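Local coordinates for protein putative transcriptional regulator, IclR family (Arthrobacter aurescens, PDB 3OBF) that probably regulates transcription as a DNA-binding factor of the IclR type, the piece described here being its C-terminal, GAF-like domain, at residues 58-66 with 110-118; 122-130 with 160-171. All coordinates share one frame; numbering follows the deposited sequence.

Contact 1: 58-66 with 110-118; sequences EALSSSVQV and WAVNFGETS
Gln-65 turns its CG anti to the carbonyl carbon (chi1 -73°) and runs on extended beyond CG, which carries its amide from helix 62-66 to strand 111-114. Within this chain that strand lies at one edge of the antiparallel sheet in this IclR C-terminal, GAF-like domain, and the short helix packs on it roughly antiparallel: the two axes make 152° and come within 7.2 Å. The amide nitrogen spans the join. Gln-65 NE2 donates to Val-112 O at 2.9 Å with an N-H...O angle of 162°, and also to Leu-60 O at 2.8 Å, a more bent bond. Both oxygens lie close to the Gln-65 amide plane, while NE2 stands above each carbonyl plane. Two backbone carbonyls thus hold the amide against rotation, and on its other side OE1 is engaged by Arg-101 of helix 92-108.

In the conformer described, one of two modelled, Ser-62 OG lies 3.4 Å from Asn-113 CB and hydrogen-bonds to Gly-123 O of strand 121-129. Ala-111 CB, which also touches Gln-65 CB and OE1, meets Val-66 CG2 at 4.0 Å, a small apolar patch beside the polar bridge.

From Asn-113 onward the chain is held by that residue's amide. Asn-113 OD1 accepts from Glu-116 N in an Asx motif, and Asn-113 ND2 donates to Thr-117 OG1, so both ends of the amide are used. Residues 113-117 present Thr-117 to residues 58-61, its methyl packed against the Leu-60 side chain and the nearby backbone; Glu-58 OE1 lies 3.5 Å from Thr-117 CB, the two side chains crossing obliquely. Leu-60 meets Glu-116 at about a right angle, CD1 to CB. Glu-116, extended beyond CG and salt-bridged to Arg-101, reaches Phe-114, its OE2 accepting from Phe-114 N at 3.0 Å through the anti lone pair.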
loop_
_atom_site.group_PDB
_atom_site.type_symbol
_atom_site.label_atom_id
_atom_site.label_comp_id
_atom_site.label_asym_id
_atom_site.label_seq_id
_atom_site.Cartn_x
_atom_site.Cartn_y
_atom_site.Cartn_z
ATOM N N GLU A 58 -9.235 5.351 3.684
ATOM C CA GLU A 58 -8.839 5.568 5.081
ATOM C C GLU A 58 -7.355 5.860 5.093
ATOM O O GLU A 58 -6.539 5.151 4.481
ATOM C CB GLU A 58 -9.141 4.330 5.931
ATOM C CG GLU A 58 -10.676 4.053 5.990
ATOM C CD GLU A 58 -11.041 2.714 6.607
ATOM O OE1 GLU A 58 -11.194 2.652 7.841
ATOM O OE2 GLU A 58 -11.216 1.718 5.854
ATOM N N ALA A 59 -7.022 6.929 5.786
ATOM C CA ALA A 59 -5.655 7.401 5.913
ATOM C C ALA A 59 -4.707 6.289 6.353
ATOM O O ALA A 59 -3.586 6.176 5.852
ATOM C CB ALA A 59 -5.599 8.607 6.859
ATOM N N LEU A 60 -5.176 5.446 7.264
ATOM C CA LEU A 60 -4.282 4.472 7.889
ATOM C C LEU A 60 -4.088 3.204 7.064
ATOM O O LEU A 60 -3.232 2.378 7.376
ATOM C CB LEU A 60 -4.678 4.212 9.339
ATOM C CG LEU A 60 -4.392 5.398 10.282
ATOM C CD1 LEU A 60 -4.744 5.072 11.733
ATOM C CD2 LEU A 60 -2.908 5.843 10.215
ATOM N N SER A 61 -4.877 3.092 5.998
ATOM C CA SER A 61 -4.719 2.043 4.986
ATOM C C SER A 61 -3.308 2.136 4.379
ATOM O O SER A 61 -2.878 3.202 3.926
ATOM C CB SER A 61 -5.810 2.201 3.921
ATOM O OG SER A 61 -5.796 1.159 2.968
ATOM N N SER A 62 -2.580 1.028 4.423
ATOM C CA SER A 62 -1.182 1.003 3.984
ATOM C C SER A 62 -0.999 1.598 2.604
ATOM O O SER A 62 -0.129 2.437 2.373
ATOM C CB SER A 62 -0.669 -0.433 3.969
ATOM O OG SER A 62 -0.423 -0.860 5.286
ATOM N N SER A 63 -1.824 1.104 1.693
ATOM C CA SER A 63 -1.882 1.536 0.314
ATOM C C SER A 63 -2.057 3.059 0.192
ATOM O O SER A 63 -1.426 3.728 -0.647
ATOM C CB SER A 63 -3.083 0.821 -0.302
ATOM O OG SER A 63 -3.182 1.039 -1.672
ATOM N N VAL A 64 -2.923 3.593 1.041
ATOM C CA VAL A 64 -3.286 4.997 1.024
ATOM C C VAL A 64 -2.087 5.807 1.551
ATOM O O VAL A 64 -1.746 6.846 0.969
ATOM C CB VAL A 64 -4.571 5.251 1.838
ATOM C CG1 VAL A 64 -4.829 6.769 2.023
ATOM C CG2 VAL A 64 -5.756 4.606 1.119
ATOM N N GLN A 65 -1.425 5.297 2.602
ATOM C CA GLN A 65 -0.232 5.960 3.160
ATOM C C GLN A 65 0.839 6.129 2.089
ATOM O O GLN A 65 1.415 7.228 1.938
ATOM C CB GLN A 65 0.364 5.171 4.325
ATOM C CG GLN A 65 -0.449 5.223 5.639
ATOM C CD GLN A 65 0.157 4.331 6.728
ATOM O OE1 GLN A 65 1.297 4.558 7.180
ATOM N NE2 GLN A 65 -0.593 3.310 7.150
ATOM N N VAL A 66 1.105 5.042 1.356
ATOM C CA VAL A 66 2.136 5.034 0.297
ATOM C C VAL A 66 1.854 6.136 -0.744
ATOM O O VAL A 66 2.736 6.949 -1.062
ATOM C CB VAL A 66 2.178 3.652 -0.362
ATOM C CG1 VAL A 66 2.972 3.661 -1.643
ATOM C CG2 VAL A 66 2.741 2.668 0.604
ATOM N N TRP A 110 8.288 0.487 3.365
ATOM C CA TRP A 110 6.896 0.049 3.361
ATOM C C TRP A 110 6.076 0.758 4.449
ATOM O O TRP A 110 6.607 1.122 5.474
ATOM C CB TRP A 110 6.774 -1.472 3.511
ATOM C CG TRP A 110 7.226 -2.022 4.870
ATOM C CD1 TRP A 110 6.449 -2.212 5.997
ATOM C CD2 TRP A 110 8.547 -2.483 5.212
ATOM N NE1 TRP A 110 7.213 -2.765 7.014
ATOM C CE2 TRP A 110 8.499 -2.932 6.562
ATOM C CE3 TRP A 110 9.758 -2.556 4.513
ATOM C CZ2 TRP A 110 9.620 -3.434 7.225
ATOM C CZ3 TRP A 110 10.882 -3.061 5.171
ATOM C CH2 TRP A 110 10.804 -3.488 6.520
ATOM N N ALA A 111 4.791 0.984 4.187
ATOM C CA ALA A 111 3.862 1.476 5.193
ATOM C C ALA A 111 3.172 0.297 5.836
ATOM O O ALA A 111 3.100 -0.815 5.261
ATOM C CB ALA A 111 2.843 2.429 4.574
ATOM N N VAL A 112 2.675 0.550 7.037
ATOM C CA VAL A 112 2.112 -0.446 7.900
ATOM C C VAL A 112 0.709 -0.030 8.376
ATOM O O VAL A 112 0.485 1.113 8.758
ATOM C CB VAL A 112 3.024 -0.622 9.130
ATOM C CG1 VAL A 112 2.268 -1.251 10.254
ATOM C CG2 VAL A 112 4.251 -1.476 8.778
ATOM N N ASN A 113 -0.231 -0.960 8.303
ATOM C CA ASN A 113 -1.534 -0.817 8.938
ATOM C C ASN A 113 -1.719 -2.030 9.837
ATOM O O ASN A 113 -1.926 -3.132 9.367
ATOM C CB ASN A 113 -2.630 -0.737 7.863
ATOM C CG ASN A 113 -4.046 -0.816 8.437
ATOM O OD1 ASN A 113 -4.300 -0.563 9.630
ATOM N ND2 ASN A 113 -4.980 -1.159 7.579
ATOM N N PHE A 114 -1.597 -1.845 11.136
ATOM C CA PHE A 114 -1.599 -2.990 12.044
ATOM C C PHE A 114 -2.933 -3.036 12.788
ATOM O O PHE A 114 -2.983 -2.616 13.904
ATOM C CB PHE A 114 -0.423 -2.884 13.041
ATOM C CG PHE A 114 -0.169 -4.153 13.857
ATOM C CD1 PHE A 114 0.137 -5.362 13.224
ATOM C CD2 PHE A 114 -0.220 -4.127 15.240
ATOM C CE1 PHE A 114 0.377 -6.528 13.956
ATOM C CE2 PHE A 114 0.016 -5.281 15.991
ATOM C CZ PHE A 114 0.316 -6.493 15.354
ATOM N N GLY A 115 -4.005 -3.495 12.148
ATOM C CA GLY A 115 -5.359 -3.464 12.740
ATOM C C GLY A 115 -5.893 -2.068 13.013
ATOM O O GLY A 115 -6.739 -1.868 13.907
ATOM N N GLU A 116 -5.406 -1.098 12.239
ATOM C CA GLU A 116 -5.677 0.304 12.505
ATOM C C GLU A 116 -6.847 0.927 11.708
ATOM O O GLU A 116 -7.276 2.035 12.019
ATOM C CB GLU A 116 -4.400 1.128 12.321
ATOM C CG GLU A 116 -3.285 0.795 13.307
ATOM C CD GLU A 116 -1.998 1.518 12.952
ATOM O OE1 GLU A 116 -1.859 2.703 13.336
ATOM O OE2 GLU A 116 -1.127 0.906 12.277
ATOM N N THR A 117 -7.345 0.229 10.686
ATOM C CA THR A 117 -8.583 0.635 10.012
ATOM C C THR A 117 -9.706 -0.346 10.341
ATOM O O THR A 117 -10.886 -0.019 10.265
ATOM C CB THR A 117 -8.408 0.717 8.487
ATOM O OG1 THR A 117 -8.074 -0.576 7.975
ATOM C CG2 THR A 117 -7.306 1.680 8.139
ATOM N N SER A 118 -9.302 -1.558 10.695
ATOM C CA SER A 118 -10.196 -2.653 11.030
ATOM C C SER A 118 -9.410 -3.584 11.970
ATOM O O SER A 118 -8.296 -4.019 11.623
ATOM C CB SER A 118 -10.634 -3.372 9.740
ATOM O OG SER A 118 -11.298 -4.590 10.042
HETATM O O HOH W 1 -3.817 -1.875 4.576
HETATM O O HOH W 2 2.985 3.274 8.306
#

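Contact 2: 122-130 with 160-171; sequences VGVASPVYD and CAAAAAKVTTRL
Thr-168 OG1 is approached by two partners: Tyr-129 N donates to it at 3.0 Å, nearly straight at 168°, and a water lies at 2.8 Å. The same water sits so close to Pro-127 O that a bridge to the strand through it is doubtful. With OG1 beside its own backbone N (chi1 -67°), the hydroxyl faces the strand, and CG2 lies 3.5 Å from Tyr-129 O. An alanine here would remove both hydroxyl and methyl, and is likely to leave Tyr-129 N without this acceptor and the water with one fewer mate.

Beside this polar link, Val-128 divides its branches: CG1 touches Val-167 CG1 and, at 3.6 Å, Leu-171 CD1, whereas CG2 lies over Ala-164. Small residues keep the interface close further back. Ala-164 CB sits 3.6 Å from Ser-126 CB, and Val-124 CG2 meets Cys-160 CB. Ser-126 OG lies over Ala-161 CA but bonds to Gly-109 O. The segment axes come within 6.9 Å, at 7° to each other, so the contact extends along the strand: a C-terminal helix laid against one face of an antiparallel sheet, consistent with the GAF-like fold.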
loop_
_atom_site.group_PDB
_atom_site.type_symbol
_atom_site.label_atom_id
_atom_site.label_comp_id
_atom_site.label_asym_id
_atom_site.label_seq_id
_atom_site.Cartn_x
_atom_site.Cartn_y
_atom_site.Cartn_z
ATOM N N VAL A 122 -4.716 -6.535 8.727
ATOM C CA VAL A 122 -3.391 -5.953 8.760
ATOM C C VAL A 122 -3.005 -5.644 7.300
ATOM O O VAL A 122 -3.609 -6.194 6.385
ATOM C CB VAL A 122 -2.471 -6.981 9.406
ATOM C CG1 VAL A 122 -1.122 -7.072 8.753
ATOM C CG2 VAL A 122 -2.395 -6.769 10.896
ATOM N N GLY A 123 -2.020 -4.770 7.083
ATOM C CA GLY A 123 -1.510 -4.512 5.751
ATOM C C GLY A 123 -0.141 -3.872 5.710
ATOM O O GLY A 123 0.221 -3.065 6.584
ATOM N N VAL A 124 0.636 -4.237 4.703
ATOM C CA VAL A 124 1.820 -3.481 4.366
ATOM C C VAL A 124 1.764 -3.142 2.880
ATOM O O VAL A 124 1.246 -3.914 2.102
ATOM C CB VAL A 124 3.135 -4.266 4.662
ATOM C CG1 VAL A 124 3.343 -4.484 6.194
ATOM C CG2 VAL A 124 3.166 -5.600 3.880
ATOM N N ALA A 125 2.316 -2.002 2.490
ATOM C CA ALA A 125 2.337 -1.593 1.089
ATOM C C ALA A 125 3.639 -0.837 0.766
ATOM O O ALA A 125 4.185 -0.137 1.635
ATOM C CB ALA A 125 1.123 -0.733 0.780
ATOM N N SER A 126 4.060 -0.923 -0.481
ATOM C CA SER A 126 5.307 -0.305 -0.962
ATOM C C SER A 126 5.112 0.369 -2.325
ATOM O O SER A 126 4.288 -0.081 -3.106
ATOM C CB SER A 126 6.411 -1.359 -1.089
ATOM O OG SER A 126 6.677 -1.921 0.194
ATOM N N PRO A 127 5.870 1.451 -2.610
ATOM C CA PRO A 127 5.635 2.212 -3.844
ATOM C C PRO A 127 6.362 1.598 -5.047
ATOM O O PRO A 127 7.377 0.943 -4.880
ATOM C CB PRO A 127 6.169 3.619 -3.507
ATOM C CG PRO A 127 7.271 3.339 -2.431
ATOM C CD PRO A 127 6.797 2.134 -1.674
ATOM N N VAL A 128 5.802 1.793 -6.241
ATOM C CA VAL A 128 6.387 1.346 -7.487
ATOM C C VAL A 128 6.635 2.624 -8.240
ATOM O O VAL A 128 5.772 3.500 -8.235
ATOM C CB VAL A 128 5.385 0.453 -8.270
ATOM C CG1 VAL A 128 5.873 0.200 -9.717
ATOM C CG2 VAL A 128 5.181 -0.869 -7.538
ATOM N N TYR A 129 7.812 2.756 -8.850
ATOM C CA TYR A 129 8.163 3.957 -9.627
ATOM C C TYR A 129 8.407 3.665 -11.103
ATOM O O TYR A 129 8.857 2.572 -11.452
ATOM C CB TYR A 129 9.426 4.638 -9.064
ATOM C CG TYR A 129 9.278 5.063 -7.641
ATOM C CD1 TYR A 129 8.719 6.285 -7.321
ATOM C CD2 TYR A 129 9.714 4.239 -6.613
ATOM C CE1 TYR A 129 8.583 6.682 -5.974
ATOM C CE2 TYR A 129 9.603 4.623 -5.291
ATOM C CZ TYR A 129 9.032 5.841 -4.983
ATOM O OH TYR A 129 8.902 6.192 -3.667
ATOM N N ASP A 130 8.130 4.658 -11.952
ATOM C CA ASP A 130 8.441 4.562 -13.382
ATOM C C ASP A 130 9.819 5.170 -13.653
ATOM O O ASP A 130 10.516 5.591 -12.712
ATOM C CB ASP A 130 7.349 5.218 -14.250
ATOM C CG ASP A 130 7.300 6.779 -14.147
ATOM O OD1 ASP A 130 8.281 7.457 -13.695
ATOM O OD2 ASP A 130 6.244 7.335 -14.562
ATOM N N CYS A 160 7.169 -7.246 0.772
ATOM C CA CYS A 160 6.393 -6.320 -0.031
ATOM C C CYS A 160 7.325 -5.342 -0.730
ATOM O O CYS A 160 7.178 -5.064 -1.903
ATOM C CB CYS A 160 5.401 -5.581 0.857
ATOM S SG CYS A 160 4.235 -4.605 -0.011
ATOM N N ALA A 161 8.295 -4.830 0.016
ATOM C CA ALA A 161 9.221 -3.860 -0.500
ATOM C C ALA A 161 10.095 -4.519 -1.582
ATOM O O ALA A 161 10.385 -3.885 -2.617
ATOM C CB ALA A 161 10.077 -3.321 0.628
ATOM N N ALA A 162 10.485 -5.779 -1.357
ATOM C CA ALA A 162 11.297 -6.484 -2.348
ATOM C C ALA A 162 10.523 -6.677 -3.635
ATOM O O ALA A 162 11.063 -6.438 -4.699
ATOM C CB ALA A 162 11.833 -7.842 -1.805
ATOM N N ALA A 163 9.245 -7.061 -3.538
ATOM C CA ALA A 163 8.382 -7.227 -4.706
ATOM C C ALA A 163 8.158 -5.901 -5.438
ATOM O O ALA A 163 8.260 -5.849 -6.679
ATOM C CB ALA A 163 7.030 -7.858 -4.313
ATOM N N ALA A 164 7.882 -4.829 -4.693
ATOM C CA ALA A 164 7.724 -3.512 -5.354
ATOM C C ALA A 164 8.996 -3.061 -6.094
ATOM O O ALA A 164 8.903 -2.463 -7.170
ATOM C CB ALA A 164 7.243 -2.430 -4.390
ATOM N N ALA A 165 10.168 -3.376 -5.527
ATOM C CA ALA A 165 11.442 -3.035 -6.150
ATOM C C ALA A 165 11.618 -3.829 -7.443
ATOM O O ALA A 165 12.249 -3.356 -8.380
ATOM C CB ALA A 165 12.626 -3.306 -5.200
ATOM N N LYS A 166 11.093 -5.055 -7.471
ATOM C CA LYS A 166 11.180 -5.881 -8.683
ATOM C C LYS A 166 10.291 -5.295 -9.802
ATOM O O LYS A 166 10.664 -5.296 -10.962
ATOM C CB LYS A 166 10.700 -7.315 -8.402
ATOM C CG LYS A 166 11.748 -8.310 -8.011
ATOM C CD LYS A 166 11.337 -9.720 -8.415
ATOM C CE LYS A 166 12.579 -10.533 -8.890
ATOM N NZ LYS A 166 13.297 -11.319 -7.821
ATOM N N VAL A 167 9.084 -4.870 -9.454
ATOM C CA VAL A 167 8.220 -4.236 -10.438
ATOM C C VAL A 167 8.850 -2.933 -10.983
ATOM O O VAL A 167 8.888 -2.712 -12.193
ATOM C CB VAL A 167 6.803 -4.007 -9.853
ATOM C CG1 VAL A 167 5.867 -3.267 -10.870
ATOM C CG2 VAL A 167 6.225 -5.348 -9.463
ATOM N N THR A 168 9.373 -2.099 -10.087
ATOM C CA THR A 168 10.039 -0.857 -10.474
ATOM C C THR A 168 11.184 -1.150 -11.440
ATOM O O THR A 168 11.278 -0.530 -12.504
ATOM C CB THR A 168 10.606 -0.140 -9.249
ATOM O OG1 THR A 168 9.539 0.317 -8.417
ATOM C CG2 THR A 168 11.495 1.059 -9.653
ATOM N N THR A 169 12.054 -2.086 -11.056
ATOM C CA THR A 169 13.170 -2.493 -11.884
ATOM C C THR A 169 12.675 -2.910 -13.257
ATOM O O THR A 169 13.239 -2.521 -14.276
ATOM C CB THR A 169 13.892 -3.703 -11.267
ATOM O OG1 THR A 169 14.545 -3.305 -10.056
ATOM C CG2 THR A 169 14.932 -4.299 -12.238
ATOM N N ARG A 170 11.605 -3.700 -13.295
ATOM C CA ARG A 170 11.153 -4.224 -14.563
ATOM C C ARG A 170 10.483 -3.178 -15.436
ATOM O O ARG A 170 10.387 -3.370 -16.638
ATOM C CB ARG A 170 10.239 -5.428 -14.358
ATOM C CG ARG A 170 10.948 -6.682 -13.909
ATOM C CD ARG A 170 10.204 -7.831 -14.523
ATOM N NE ARG A 170 10.164 -9.049 -13.717
ATOM C CZ ARG A 170 9.059 -9.791 -13.561
ATOM N NH1 ARG A 170 7.890 -9.414 -14.126
ATOM N NH2 ARG A 170 9.112 -10.895 -12.820
ATOM N N LEU A 171 10.034 -2.075 -14.833
ATOM C CA LEU A 171 9.499 -0.928 -15.569
ATOM C C LEU A 171 10.586 0.014 -16.089
ATOM O O LEU A 171 10.283 0.989 -16.747
ATOM C CB LEU A 171 8.515 -0.125 -14.700
ATOM C CG LEU A 171 7.192 -0.765 -14.282
ATOM C CD1 LEU A 171 6.477 0.143 -13.299
ATOM C CD2 LEU A 171 6.303 -1.007 -15.464
HETATM O O HOH W 3 9.631 0.241 -5.609
#

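Contacts 1 and 2 share one sheet, since strands 111-114 and 121-129 are neighbours in it. Their centres are 16 Å apart, yet the backbones join directly: Asn-113 N lies 2.8 Å from Gly-123 O and Ala-111 N lies 2.9 Å from Ala-125 O, both probable hydrogen bonds. The helix of contact 1 also reaches the second strand, with Val-66 CG2 packed 3.3 Å from Ala-125 O. Side-chain directions place the two helices on opposite faces: Ala-111 points toward helix 62-66, whereas Val-112, next along, points away from it and touches Leu-153 of helix 150-170, the helix of contact 2. Together they cover both sides of this sheet edge.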